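Local coordinates for protein endo-beta-N-acetylglucosaminidase F1 (Bacteroides thetaiotaomicron VPI-5482, PDB 6TCV) that probably cleaves high-mannose N-glycans between the two N-acetylglucosamine units of their core, at residues A[169-174]-A[350-355]; A[181-186]-A[406-411]; A[185-188]-A[194-197]; A[413-418]-A[431-436]. The protein carries 2 engineered substitutions. All coordinates share one frame; numbering follows the deposited sequence. Where two conformers were deposited one is given.

In the fold
The four contacts run from the interior of a (β/α)8 barrel to a cluster of loops at its flank. Contact 1 spans the barrel between strands 169-175 and 350-353, beside the bound substrate. Contacts 2, 3 and 4 gather on one side of the chain's centre, their centres 8 to 10 Å apart, whereas the centre of contact 1 lies 14 to 18 Å from each. Contacts 2 and 3 share L185 and S186 in the link between strands 169-175 and 198-209; contact 3 is nested within the loop that contact 1 closes, and contact 4 follows near the C-terminus. Early and late parts of the chain thus meet where the barrel closes, strand 169-175 pairing with strand 400-404.

Contact 1: A[169-174]-A[350-355]; sequences QGYLFF and IVVANY. With NAG (2-acetamido-2-deoxy-beta-D-glucopyranose), chain B; NAG (2-acetamido-2-deoxy-beta-D-glucopyranose), chain C.
Y171 meets I350 and V352 inside a (β/α)8 barrel, the fold of family 18 glycoside hydrolases. Strands 169-174 and 350-353 do not pair; they pass each other across the interior with axes 9.9 Å apart, inclined by 63°, and only side chains meet.

Between the strands the contacts are apolar. Y171 holds CG opposite its backbone N (chi1 -170°), which carries the ring across to V352. V352 sets CG1 over the middle of that ring in a CH-pi contact, 4.0 Å from the centroid, while I350 comes to its edge, with CD1 3.9 Å from Y171 CD2. The second methyl of V352, CG2, reaches the rim of F173, 4.1 Å from CE1. The polar end of Y171 is hydrogen-bonded to T326.

Toward the substrate, F173 offers a face to the acetamide methyl of the chain B N-acetylglucosamine, C8 lying off-centre and 3.9 Å from CZ. Y290 and E376 also bind N-acetylglucosamine, and two hydrogen bonds come from the residues after strand 350-353: O6 of the chain C sugar donates to N354 OD1 at 2.7 Å, and N2 of the chain B sugar donates to Y355 OH over 3.2 Å, at an N-H...O angle of 166°.

Contact 2: A[181-186]-A[406-411]; sequences PLNTLS and PSPAKY
N183 and S186 turn the same way about their first side-chain bonds: CG of the asparagine and OG of the serine each lie anti to their own carbonyl carbon (chi1 -77° and -57°), which brings both toward the hydroxyl of Y411. Three residues apart in a 3-10 segment, they stand on one face of it, and the bond from S186 N to N183 O, 2.9 Å long, belongs to that turn. Y411 OH donates to S186 OG over 2.8 Å, the serine oxygen sitting at the edge of the tyrosine ring. S186 OG is also hydrogen-bonded to I435 O, so this small buried hydroxyl relays between two later parts of the chain. The amide of N183 stands almost perpendicular to the Y411 ring, 88° between planes, and its OD1 accepts from Y437 N while ND2 reaches N180 O.

Both segments lie in the connections that follow barrel strands: strand 169-175 leads into 181-186, and strand 400-404 into 406-411, these being the first and last strands of the (β/α)8 barrel. A phenylalanine in place of Y411 lacks the hydroxyl, which would probably leave the buried S186 OG short of a donor and break the polar tie between the two loops.

P408 lays CG against the N183 amide, 3.7 Å from OD1 and 3.8 Å from ND2. The same proline also packs on the tyrosine from within its own segment: P408 CA lies over the centre of the Y411 ring, and Y411 N donates to P408 O over 3.1 Å where helix 411-416 begins. Further round, the Y411 ring meets F187 and F415 edge-to-face.

Contact 3: A[185-188]-A[194-197]; sequences LSFQ and LLWD
F187 turns a ring face to W196, and the indole answers with an edge. The pair is T-shaped: the F187 ring and the five-membered ring of W196 have planes 79° apart and centroids separated by 4.7 Å. The pyrrole side of the indole leads, NE1 coming down off-centre on the phenyl face, 3.3 Å from F187 CG, with CD1 beside it against F187 CB. L195 fills in next to the pair; its CG, anti to the backbone N (chi1 -178°), carries CD2 over one face of the indole. Beyond this contact, F187 stacks on F415, and W196 meets F401 of strand 400-404.

These residues belong to the link between strands 169-175 and 198-209 of the (β/α)8 barrel, a stretch with no α-helix where the canonical fold would place its first. Here the chain doubles back on itself, a single β-bridge pairing Q188 with L194. The carbonyl F187 O links the two arms. L195 N donates to it at 3.1 Å along a nearly straight path of 173°, though from above the carbonyl plane, and water 1 donates to the same oxygen over 2.9 Å. That water in turn accepts from W196 N, so the backbone amides of two successive residues serve one carbonyl, the second through a water.

L194 makes its contacts apart from the aromatic pair: its CD2 lies 3.9 Å from L185 CD2 and equally far from Q188 CG, while the amide end of Q188 bonds to G192 within the turn.

Contact 4: A[413-418]-A[431-436]; sequences SVFSRL and AAPTIF
Behind F415, whose ring meets P433, the carbonyl oxygen S413 O takes R417 N at 3.2 Å as helix 411-416 ends. In one of two modelled conformers of the serine, S416 OG also donates to S413 O, at 2.8 Å and from the same face of its plane; the second conformer makes this bond less certain. At the next residue, L418 N donates to F415 O over 3.0 Å, which ties down the carbonyl of the phenylalanine itself.

Across the contact the interaction is mainly CH-pi. P433 CD sits over the middle of the F415 ring, 3.5 Å from the centroid and just 2° off the ring normal. CG extends along the same face, 3.6 Å from F415 CE1, and CB comes above CZ, so one side of the pyrrolidine lies flat-on to the phenyl. The first torsion makes this possible: F415 CG is anti to the carbonyl carbon (chi1 -79°), sending the ring out from the helix to meet a proline that arrives from the opposite direction. A431 O approaches the ring obliquely, 3.4 Å from F415 CE2.

An alanine here in place of F415 is likely to open a gap between helix and loop, leaving P433 without the aromatic face it covers and F187 without its stacking partner. Proline laid on an aromatic face is a familiar CH-pi pairing, and here it joins the loop at 431-434 to the helix that follows the last strand of the (β/α)8 barrel.

Contact 1: A[169-174]-A[350-355]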
# COMPACT_ATOMS: atom_id res chain seq x y z
N GLN A 169 6.72 -9.89 3.09
CA GLN A 169 6.47 -9.29 1.77
C GLN A 169 7.47 -8.18 1.52
O GLN A 169 7.99 -7.55 2.45
CB GLN A 169 5.05 -8.78 1.67
CG GLN A 169 4.04 -9.94 1.76
CD GLN A 169 2.64 -9.43 1.74
OE1 GLN A 169 2.04 -9.11 2.79
NE2 GLN A 169 2.08 -9.32 0.56
N GLY A 170 7.72 -7.91 0.24
CA GLY A 170 8.66 -6.89 -0.17
C GLY A 170 8.03 -5.56 -0.55
O GLY A 170 6.95 -5.52 -1.14
N TYR A 171 8.72 -4.47 -0.24
CA TYR A 171 8.29 -3.09 -0.49
C TYR A 171 9.46 -2.33 -1.10
O TYR A 171 10.48 -2.14 -0.43
CB TYR A 171 7.87 -2.49 0.85
CG TYR A 171 7.16 -1.15 0.79
CD1 TYR A 171 7.84 0.03 0.53
CD2 TYR A 171 5.81 -1.07 1.03
CE1 TYR A 171 7.18 1.26 0.48
CE2 TYR A 171 5.15 0.18 1.00
CZ TYR A 171 5.85 1.29 0.72
OH TYR A 171 5.23 2.55 0.69
N LEU A 172 9.33 -1.90 -2.36
CA LEU A 172 10.46 -1.37 -3.11
C LEU A 172 10.16 0.02 -3.66
O LEU A 172 9.22 0.19 -4.42
CB LEU A 172 10.76 -2.32 -4.29
CG LEU A 172 12.01 -1.97 -5.09
CD1 LEU A 172 13.24 -2.08 -4.23
CD2 LEU A 172 12.11 -2.94 -6.29
N PHE A 173 11.04 0.96 -3.40
CA PHE A 173 10.96 2.28 -4.01
C PHE A 173 11.86 2.37 -5.23
O PHE A 173 13.04 2.04 -5.15
CB PHE A 173 11.46 3.38 -3.07
CG PHE A 173 10.66 3.65 -1.83
CD1 PHE A 173 10.85 2.89 -0.68
CD2 PHE A 173 9.81 4.77 -1.76
CE1 PHE A 173 10.22 3.23 0.50
CE2 PHE A 173 9.14 5.05 -0.57
CZ PHE A 173 9.34 4.27 0.56
N PHE A 174 11.32 2.86 -6.35
CA PHE A 174 12.12 3.24 -7.51
C PHE A 174 12.28 4.75 -7.57
O PHE A 174 11.29 5.49 -7.49
CB PHE A 174 11.44 2.82 -8.81
CG PHE A 174 11.54 1.38 -9.07
CD1 PHE A 174 12.65 0.84 -9.62
CD2 PHE A 174 10.51 0.52 -8.67
CE1 PHE A 174 12.75 -0.56 -9.83
CE2 PHE A 174 10.64 -0.88 -8.87
CZ PHE A 174 11.73 -1.38 -9.43
N ILE A 350 0.90 -0.08 5.87
CA ILE A 350 2.31 -0.45 5.92
C ILE A 350 3.07 0.77 6.39
O ILE A 350 2.84 1.87 5.85
CB ILE A 350 2.88 -0.93 4.55
CG1 ILE A 350 1.96 -1.96 3.87
CG2 ILE A 350 4.27 -1.52 4.74
CD1 ILE A 350 2.39 -2.29 2.44
N VAL A 351 4.01 0.58 7.31
CA VAL A 351 4.96 1.62 7.70
C VAL A 351 6.37 1.07 7.49
O VAL A 351 6.70 -0.05 7.93
CB VAL A 351 4.72 2.16 9.13
CG1 VAL A 351 4.67 1.09 10.19
CG2 VAL A 351 5.77 3.24 9.48
N VAL A 352 7.20 1.84 6.81
CA VAL A 352 8.59 1.48 6.54
C VAL A 352 9.50 2.49 7.20
O VAL A 352 9.26 3.71 7.10
CB VAL A 352 8.85 1.28 5.01
CG1 VAL A 352 7.96 0.18 4.46
CG2 VAL A 352 8.69 2.58 4.20
N ALA A 353 10.64 2.02 7.72
CA ALA A 353 11.49 2.87 8.51
C ALA A 353 12.73 3.25 7.73
O ALA A 353 12.97 2.76 6.63
CB ALA A 353 11.94 2.09 9.76
N ASN A 354 13.49 4.19 8.27
CA ASN A 354 14.74 4.63 7.66
C ASN A 354 15.74 3.46 7.59
O ASN A 354 15.69 2.48 8.37
CB ASN A 354 15.33 5.82 8.43
CG ASN A 354 16.43 6.49 7.65
OD1 ASN A 354 16.28 6.56 6.43
ND2 ASN A 354 17.43 7.00 8.28
N TYR A 355 16.67 3.59 6.63
CA TYR A 355 17.69 2.58 6.40
C TYR A 355 18.43 2.34 7.72
O TYR A 355 18.90 3.27 8.37
CB TYR A 355 18.65 3.05 5.28
CG TYR A 355 17.83 3.71 4.18
CD1 TYR A 355 17.01 2.98 3.32
CD2 TYR A 355 17.84 5.12 4.02
CE1 TYR A 355 16.19 3.68 2.38
CE2 TYR A 355 17.03 5.75 3.13
CZ TYR A 355 16.26 5.05 2.31
OH TYR A 355 15.47 5.79 1.42
C1 NAG B . 15.73 9.69 2.32
C2 NAG B . 14.59 9.80 1.32
C3 NAG B . 15.01 10.25 -0.08
C4 NAG B . 16.53 10.29 -0.18
C5 NAG B . 17.08 9.00 0.39
C6 NAG B . 18.58 8.83 0.20
C7 NAG B . 12.53 8.45 1.36
C8 NAG B . 11.97 7.04 1.33
N2 NAG B . 13.85 8.55 1.26
O3 NAG B . 14.48 11.56 -0.34
O4 NAG B . 16.86 10.38 -1.58
O5 NAG B . 16.84 8.94 1.81
O6 NAG B . 19.02 7.69 0.86
O7 NAG B . 11.81 9.45 1.48
C1 NAG C . 18.59 12.58 5.59
C2 NAG C . 18.87 12.91 4.15
C3 NAG C . 17.66 12.59 3.28
C4 NAG C . 17.23 11.16 3.54
C5 NAG C . 16.89 11.03 5.01
C6 NAG C . 16.29 9.70 5.42
C7 NAG C . 20.36 14.85 3.97
C8 NAG C . 20.44 16.35 4.02
N2 NAG C . 19.16 14.34 4.02
O3 NAG C . 18.02 12.82 1.92
O4 NAG C . 16.08 10.99 2.69
O5 NAG C . 18.11 11.24 5.74
O6 NAG C . 17.19 8.65 4.99
O7 NAG C . 21.36 14.14 3.89

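Contact 2: A[181-186]-A[406-411]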
# COMPACT_ATOMS: atom_id res chain seq x y z
N PRO A 181 10.34 1.43 -13.52
CA PRO A 181 9.80 0.48 -12.55
C PRO A 181 9.51 -0.88 -13.13
O PRO A 181 9.30 -1.82 -12.34
CB PRO A 181 8.52 1.18 -12.06
CG PRO A 181 8.10 2.07 -13.24
CD PRO A 181 9.42 2.55 -13.80
N LEU A 182 9.54 -1.06 -14.44
CA LEU A 182 9.46 -2.41 -14.98
C LEU A 182 10.60 -3.28 -14.50
O LEU A 182 10.46 -4.51 -14.55
CB LEU A 182 9.38 -2.38 -16.52
CG LEU A 182 8.04 -1.85 -17.09
CD1 LEU A 182 8.18 -1.84 -18.61
CD2 LEU A 182 6.82 -2.62 -16.69
N ASN A 183 11.69 -2.69 -14.01
CA ASN A 183 12.78 -3.45 -13.38
C ASN A 183 12.32 -4.25 -12.18
O ASN A 183 13.06 -5.14 -11.74
CB ASN A 183 13.95 -2.51 -13.08
CG ASN A 183 14.72 -2.21 -14.30
OD1 ASN A 183 15.26 -3.10 -14.96
ND2 ASN A 183 14.78 -0.92 -14.63
N THR A 184 11.12 -4.04 -11.66
CA THR A 184 10.54 -4.98 -10.70
C THR A 184 10.66 -6.41 -11.21
O THR A 184 10.87 -7.35 -10.42
CB THR A 184 9.07 -4.63 -10.50
OG1 THR A 184 8.93 -3.30 -9.98
CG2 THR A 184 8.36 -5.55 -9.53
N LEU A 185 10.48 -6.61 -12.52
CA LEU A 185 10.45 -7.94 -13.12
C LEU A 185 11.81 -8.59 -13.18
O LEU A 185 11.89 -9.79 -13.49
CB LEU A 185 9.78 -7.88 -14.49
CG LEU A 185 8.36 -7.36 -14.46
CD1 LEU A 185 7.83 -7.32 -15.90
CD2 LEU A 185 7.43 -8.10 -13.50
N SER A 186 12.89 -7.85 -12.87
CA SER A 186 14.22 -8.45 -12.74
C SER A 186 14.37 -9.32 -11.51
O SER A 186 15.39 -10.00 -11.40
CB SER A 186 15.29 -7.39 -12.65
OG SER A 186 15.29 -6.47 -13.78
N PRO A 406 17.02 0.70 -6.33
CA PRO A 406 17.85 -0.23 -7.10
C PRO A 406 18.03 0.32 -8.51
O PRO A 406 17.15 0.99 -9.05
CB PRO A 406 16.98 -1.48 -7.15
CG PRO A 406 15.62 -0.94 -7.19
CD PRO A 406 15.62 0.26 -6.25
N SER A 407 19.14 -0.00 -9.16
CA SER A 407 19.31 0.33 -10.58
C SER A 407 20.07 -0.81 -11.26
O SER A 407 20.92 -1.47 -10.63
CB SER A 407 20.12 1.62 -10.79
OG SER A 407 21.40 1.50 -10.20
N PRO A 408 19.81 -1.05 -12.55
CA PRO A 408 20.48 -2.16 -13.23
C PRO A 408 21.99 -2.12 -13.15
O PRO A 408 22.63 -3.16 -12.99
CB PRO A 408 19.95 -2.02 -14.67
CG PRO A 408 18.56 -1.41 -14.50
CD PRO A 408 18.70 -0.46 -13.35
N ALA A 409 22.60 -0.92 -13.21
CA ALA A 409 24.05 -0.83 -13.12
C ALA A 409 24.60 -1.33 -11.80
O ALA A 409 25.81 -1.61 -11.71
CB ALA A 409 24.54 0.59 -13.41
N LYS A 410 23.77 -1.35 -10.76
CA LYS A 410 24.20 -1.81 -9.45
C LYS A 410 23.57 -3.14 -9.09
O LYS A 410 23.59 -3.55 -7.91
CB LYS A 410 23.91 -0.78 -8.34
CG LYS A 410 24.61 0.55 -8.58
CD LYS A 410 24.43 1.51 -7.41
CE LYS A 410 25.21 2.79 -7.64
NZ LYS A 410 26.68 2.58 -7.52
N TYR A 411 23.08 -3.91 -10.06
CA TYR A 411 22.43 -5.17 -9.73
C TYR A 411 23.40 -6.14 -9.06
O TYR A 411 22.96 -6.95 -8.25
CB TYR A 411 21.83 -5.83 -10.98
CG TYR A 411 20.41 -5.41 -11.35
CD1 TYR A 411 19.70 -4.48 -10.62
CD2 TYR A 411 19.78 -6.01 -12.42
CE1 TYR A 411 18.36 -4.15 -10.94
CE2 TYR A 411 18.47 -5.68 -12.75
CZ TYR A 411 17.80 -4.73 -12.04
OH TYR A 411 16.49 -4.38 -12.37

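Contact 3: A[185-188]-A[194-197]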
# COMPACT_ATOMS: atom_id res chain seq x y z
N LEU A 185 10.48 -6.61 -12.52
CA LEU A 185 10.45 -7.94 -13.12
C LEU A 185 11.81 -8.59 -13.18
O LEU A 185 11.89 -9.79 -13.49
CB LEU A 185 9.78 -7.88 -14.49
CG LEU A 185 8.36 -7.36 -14.46
CD1 LEU A 185 7.83 -7.32 -15.90
CD2 LEU A 185 7.43 -8.10 -13.50
N SER A 186 12.89 -7.85 -12.87
CA SER A 186 14.22 -8.45 -12.74
C SER A 186 14.37 -9.32 -11.51
O SER A 186 15.39 -10.00 -11.40
CB SER A 186 15.29 -7.39 -12.65
OG SER A 186 15.29 -6.47 -13.78
N PHE A 187 13.45 -9.24 -10.55
CA PHE A 187 13.57 -9.85 -9.24
C PHE A 187 12.58 -10.99 -9.04
O PHE A 187 11.41 -10.75 -8.69
CB PHE A 187 13.35 -8.81 -8.15
CG PHE A 187 14.36 -7.68 -8.12
CD1 PHE A 187 14.19 -6.57 -8.94
CD2 PHE A 187 15.45 -7.71 -7.27
CE1 PHE A 187 15.10 -5.53 -8.91
CE2 PHE A 187 16.36 -6.69 -7.19
CZ PHE A 187 16.18 -5.57 -8.04
N GLN A 188 13.04 -12.21 -9.22
CA GLN A 188 12.21 -13.38 -9.03
C GLN A 188 12.95 -14.35 -8.13
O GLN A 188 14.19 -14.38 -8.12
CB GLN A 188 11.85 -14.14 -10.32
CG GLN A 188 11.06 -13.37 -11.34
CD GLN A 188 10.93 -14.15 -12.66
OE1 GLN A 188 11.85 -14.20 -13.42
NE2 GLN A 188 9.77 -14.81 -12.88
N LEU A 194 7.57 -13.40 -8.06
CA LEU A 194 8.17 -12.06 -8.00
C LEU A 194 8.42 -11.70 -6.53
O LEU A 194 7.58 -11.92 -5.64
CB LEU A 194 7.22 -11.01 -8.57
CG LEU A 194 7.04 -11.11 -10.08
CD1 LEU A 194 5.86 -10.24 -10.53
CD2 LEU A 194 8.28 -10.72 -10.81
N LEU A 195 9.60 -11.16 -6.26
CA LEU A 195 10.00 -10.82 -4.90
C LEU A 195 9.21 -9.65 -4.33
O LEU A 195 8.85 -9.69 -3.15
CB LEU A 195 11.49 -10.47 -4.89
CG LEU A 195 12.11 -10.12 -3.55
CD1 LEU A 195 12.03 -11.29 -2.61
CD2 LEU A 195 13.54 -9.66 -3.74
N TRP A 196 8.99 -8.59 -5.11
CA TRP A 196 8.53 -7.30 -4.56
C TRP A 196 7.02 -7.16 -4.72
O TRP A 196 6.49 -6.79 -5.77
CB TRP A 196 9.25 -6.13 -5.22
CG TRP A 196 10.72 -6.17 -5.03
CD1 TRP A 196 11.65 -6.52 -5.97
CD2 TRP A 196 11.46 -5.89 -3.83
NE1 TRP A 196 12.92 -6.46 -5.42
CE2 TRP A 196 12.83 -6.07 -4.11
CE3 TRP A 196 11.11 -5.46 -2.54
CZ2 TRP A 196 13.81 -5.86 -3.18
CZ3 TRP A 196 12.11 -5.23 -1.63
CH2 TRP A 196 13.43 -5.44 -1.94
N ASP A 197 6.31 -7.42 -3.63
CA ASP A 197 4.84 -7.37 -3.60
C ASP A 197 4.31 -5.97 -3.86
O ASP A 197 3.23 -5.82 -4.43
CB ASP A 197 4.35 -7.80 -2.20
CG ASP A 197 4.76 -9.20 -1.83
OD1 ASP A 197 5.95 -9.44 -1.59
OD2 ASP A 197 3.85 -10.08 -1.76
O HOH W 1 9.77 -8.51 -8.03

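Contact 4: A[413-418]-A[431-436]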
# COMPACT_ATOMS: atom_id res chain seq x y z
N SER A 413 25.57 -5.51 -6.73
CA SER A 413 25.44 -5.15 -5.32
C SER A 413 24.06 -5.52 -4.77
O SER A 413 23.95 -6.13 -3.69
CB SER A 413 25.65 -3.63 -5.19
OG SER A 413 25.49 -3.23 -3.85
N VAL A 414 23.01 -5.11 -5.48
CA VAL A 414 21.65 -5.34 -4.98
C VAL A 414 21.42 -6.83 -4.74
O VAL A 414 20.95 -7.25 -3.67
CB VAL A 414 20.61 -4.75 -5.95
CG1 VAL A 414 19.18 -5.10 -5.53
CG2 VAL A 414 20.76 -3.25 -6.10
N PHE A 415 21.72 -7.66 -5.75
CA PHE A 415 21.43 -9.07 -5.62
C PHE A 415 22.36 -9.75 -4.63
O PHE A 415 21.96 -10.74 -3.97
CB PHE A 415 21.47 -9.75 -6.99
CG PHE A 415 20.19 -9.52 -7.78
CD1 PHE A 415 20.00 -8.36 -8.55
CD2 PHE A 415 19.12 -10.43 -7.69
CE1 PHE A 415 18.85 -8.11 -9.23
CE2 PHE A 415 17.95 -10.21 -8.38
CZ PHE A 415 17.81 -9.06 -9.15
N SER A 416 23.60 -9.27 -4.48
CA SER A 416 24.46 -9.81 -3.42
C SER A 416 23.76 -9.69 -2.07
O SER A 416 23.82 -10.62 -1.25
CB SER A 416 25.85 -9.14 -3.41
OG SER A 416 25.91 -7.86 -2.79
N ARG A 417 23.05 -8.59 -1.86
CA ARG A 417 22.41 -8.32 -0.59
C ARG A 417 21.10 -9.07 -0.42
O ARG A 417 20.52 -9.01 0.68
CB ARG A 417 22.19 -6.80 -0.44
CG ARG A 417 23.49 -6.02 -0.42
CD ARG A 417 23.23 -4.54 -0.55
NE ARG A 417 22.58 -4.01 0.66
CZ ARG A 417 22.20 -2.74 0.79
NH1 ARG A 417 22.39 -1.91 -0.23
NH2 ARG A 417 21.67 -2.33 1.91
N LEU A 418 20.71 -9.86 -1.40
CA LEU A 418 19.48 -10.67 -1.34
C LEU A 418 19.84 -12.15 -1.27
O LEU A 418 18.93 -12.98 -1.32
CB LEU A 418 18.56 -10.40 -2.54
CG LEU A 418 18.11 -8.96 -2.67
CD1 LEU A 418 17.34 -8.73 -3.93
CD2 LEU A 418 17.23 -8.56 -1.46
N ALA A 431 16.70 -15.45 -7.56
CA ALA A 431 17.47 -15.86 -8.73
C ALA A 431 18.30 -14.68 -9.27
O ALA A 431 17.91 -13.53 -9.17
CB ALA A 431 16.50 -16.28 -9.86
N ALA A 432 19.42 -15.03 -9.90
CA ALA A 432 20.19 -14.01 -10.59
C ALA A 432 19.38 -13.37 -11.70
O ALA A 432 18.63 -14.07 -12.39
CB ALA A 432 21.46 -14.62 -11.17
N PRO A 433 19.50 -12.06 -11.91
CA PRO A 433 18.72 -11.39 -12.95
C PRO A 433 19.22 -11.72 -14.34
O PRO A 433 20.42 -11.88 -14.60
CB PRO A 433 18.91 -9.90 -12.69
CG PRO A 433 20.23 -9.83 -12.04
CD PRO A 433 20.34 -11.08 -11.17
N THR A 434 18.29 -11.81 -15.25
CA THR A 434 18.58 -12.01 -16.66
C THR A 434 18.07 -10.91 -17.56
O THR A 434 18.50 -10.86 -18.72
CB THR A 434 17.98 -13.33 -17.15
OG1 THR A 434 16.59 -13.23 -16.97
CG2 THR A 434 18.54 -14.54 -16.43
N ILE A 435 17.20 -10.02 -17.10
CA ILE A 435 16.82 -8.88 -17.92
C ILE A 435 16.79 -7.61 -17.07
O ILE A 435 16.82 -7.64 -15.84
CB ILE A 435 15.48 -9.06 -18.68
CG1 ILE A 435 14.35 -9.55 -17.77
CG2 ILE A 435 15.67 -10.01 -19.89
CD1 ILE A 435 13.86 -8.63 -16.69
N PHE A 436 16.71 -6.49 -17.77
CA PHE A 436 16.53 -5.18 -17.17
C PHE A 436 15.83 -4.29 -18.20
O PHE A 436 15.71 -4.65 -19.38
CB PHE A 436 17.88 -4.57 -16.71
CG PHE A 436 18.70 -3.98 -17.83
CD1 PHE A 436 19.49 -4.81 -18.64
CD2 PHE A 436 18.67 -2.61 -18.10
CE1 PHE A 436 20.21 -4.28 -19.68
CE2 PHE A 436 19.40 -2.11 -19.15
CZ PHE A 436 20.12 -2.95 -19.93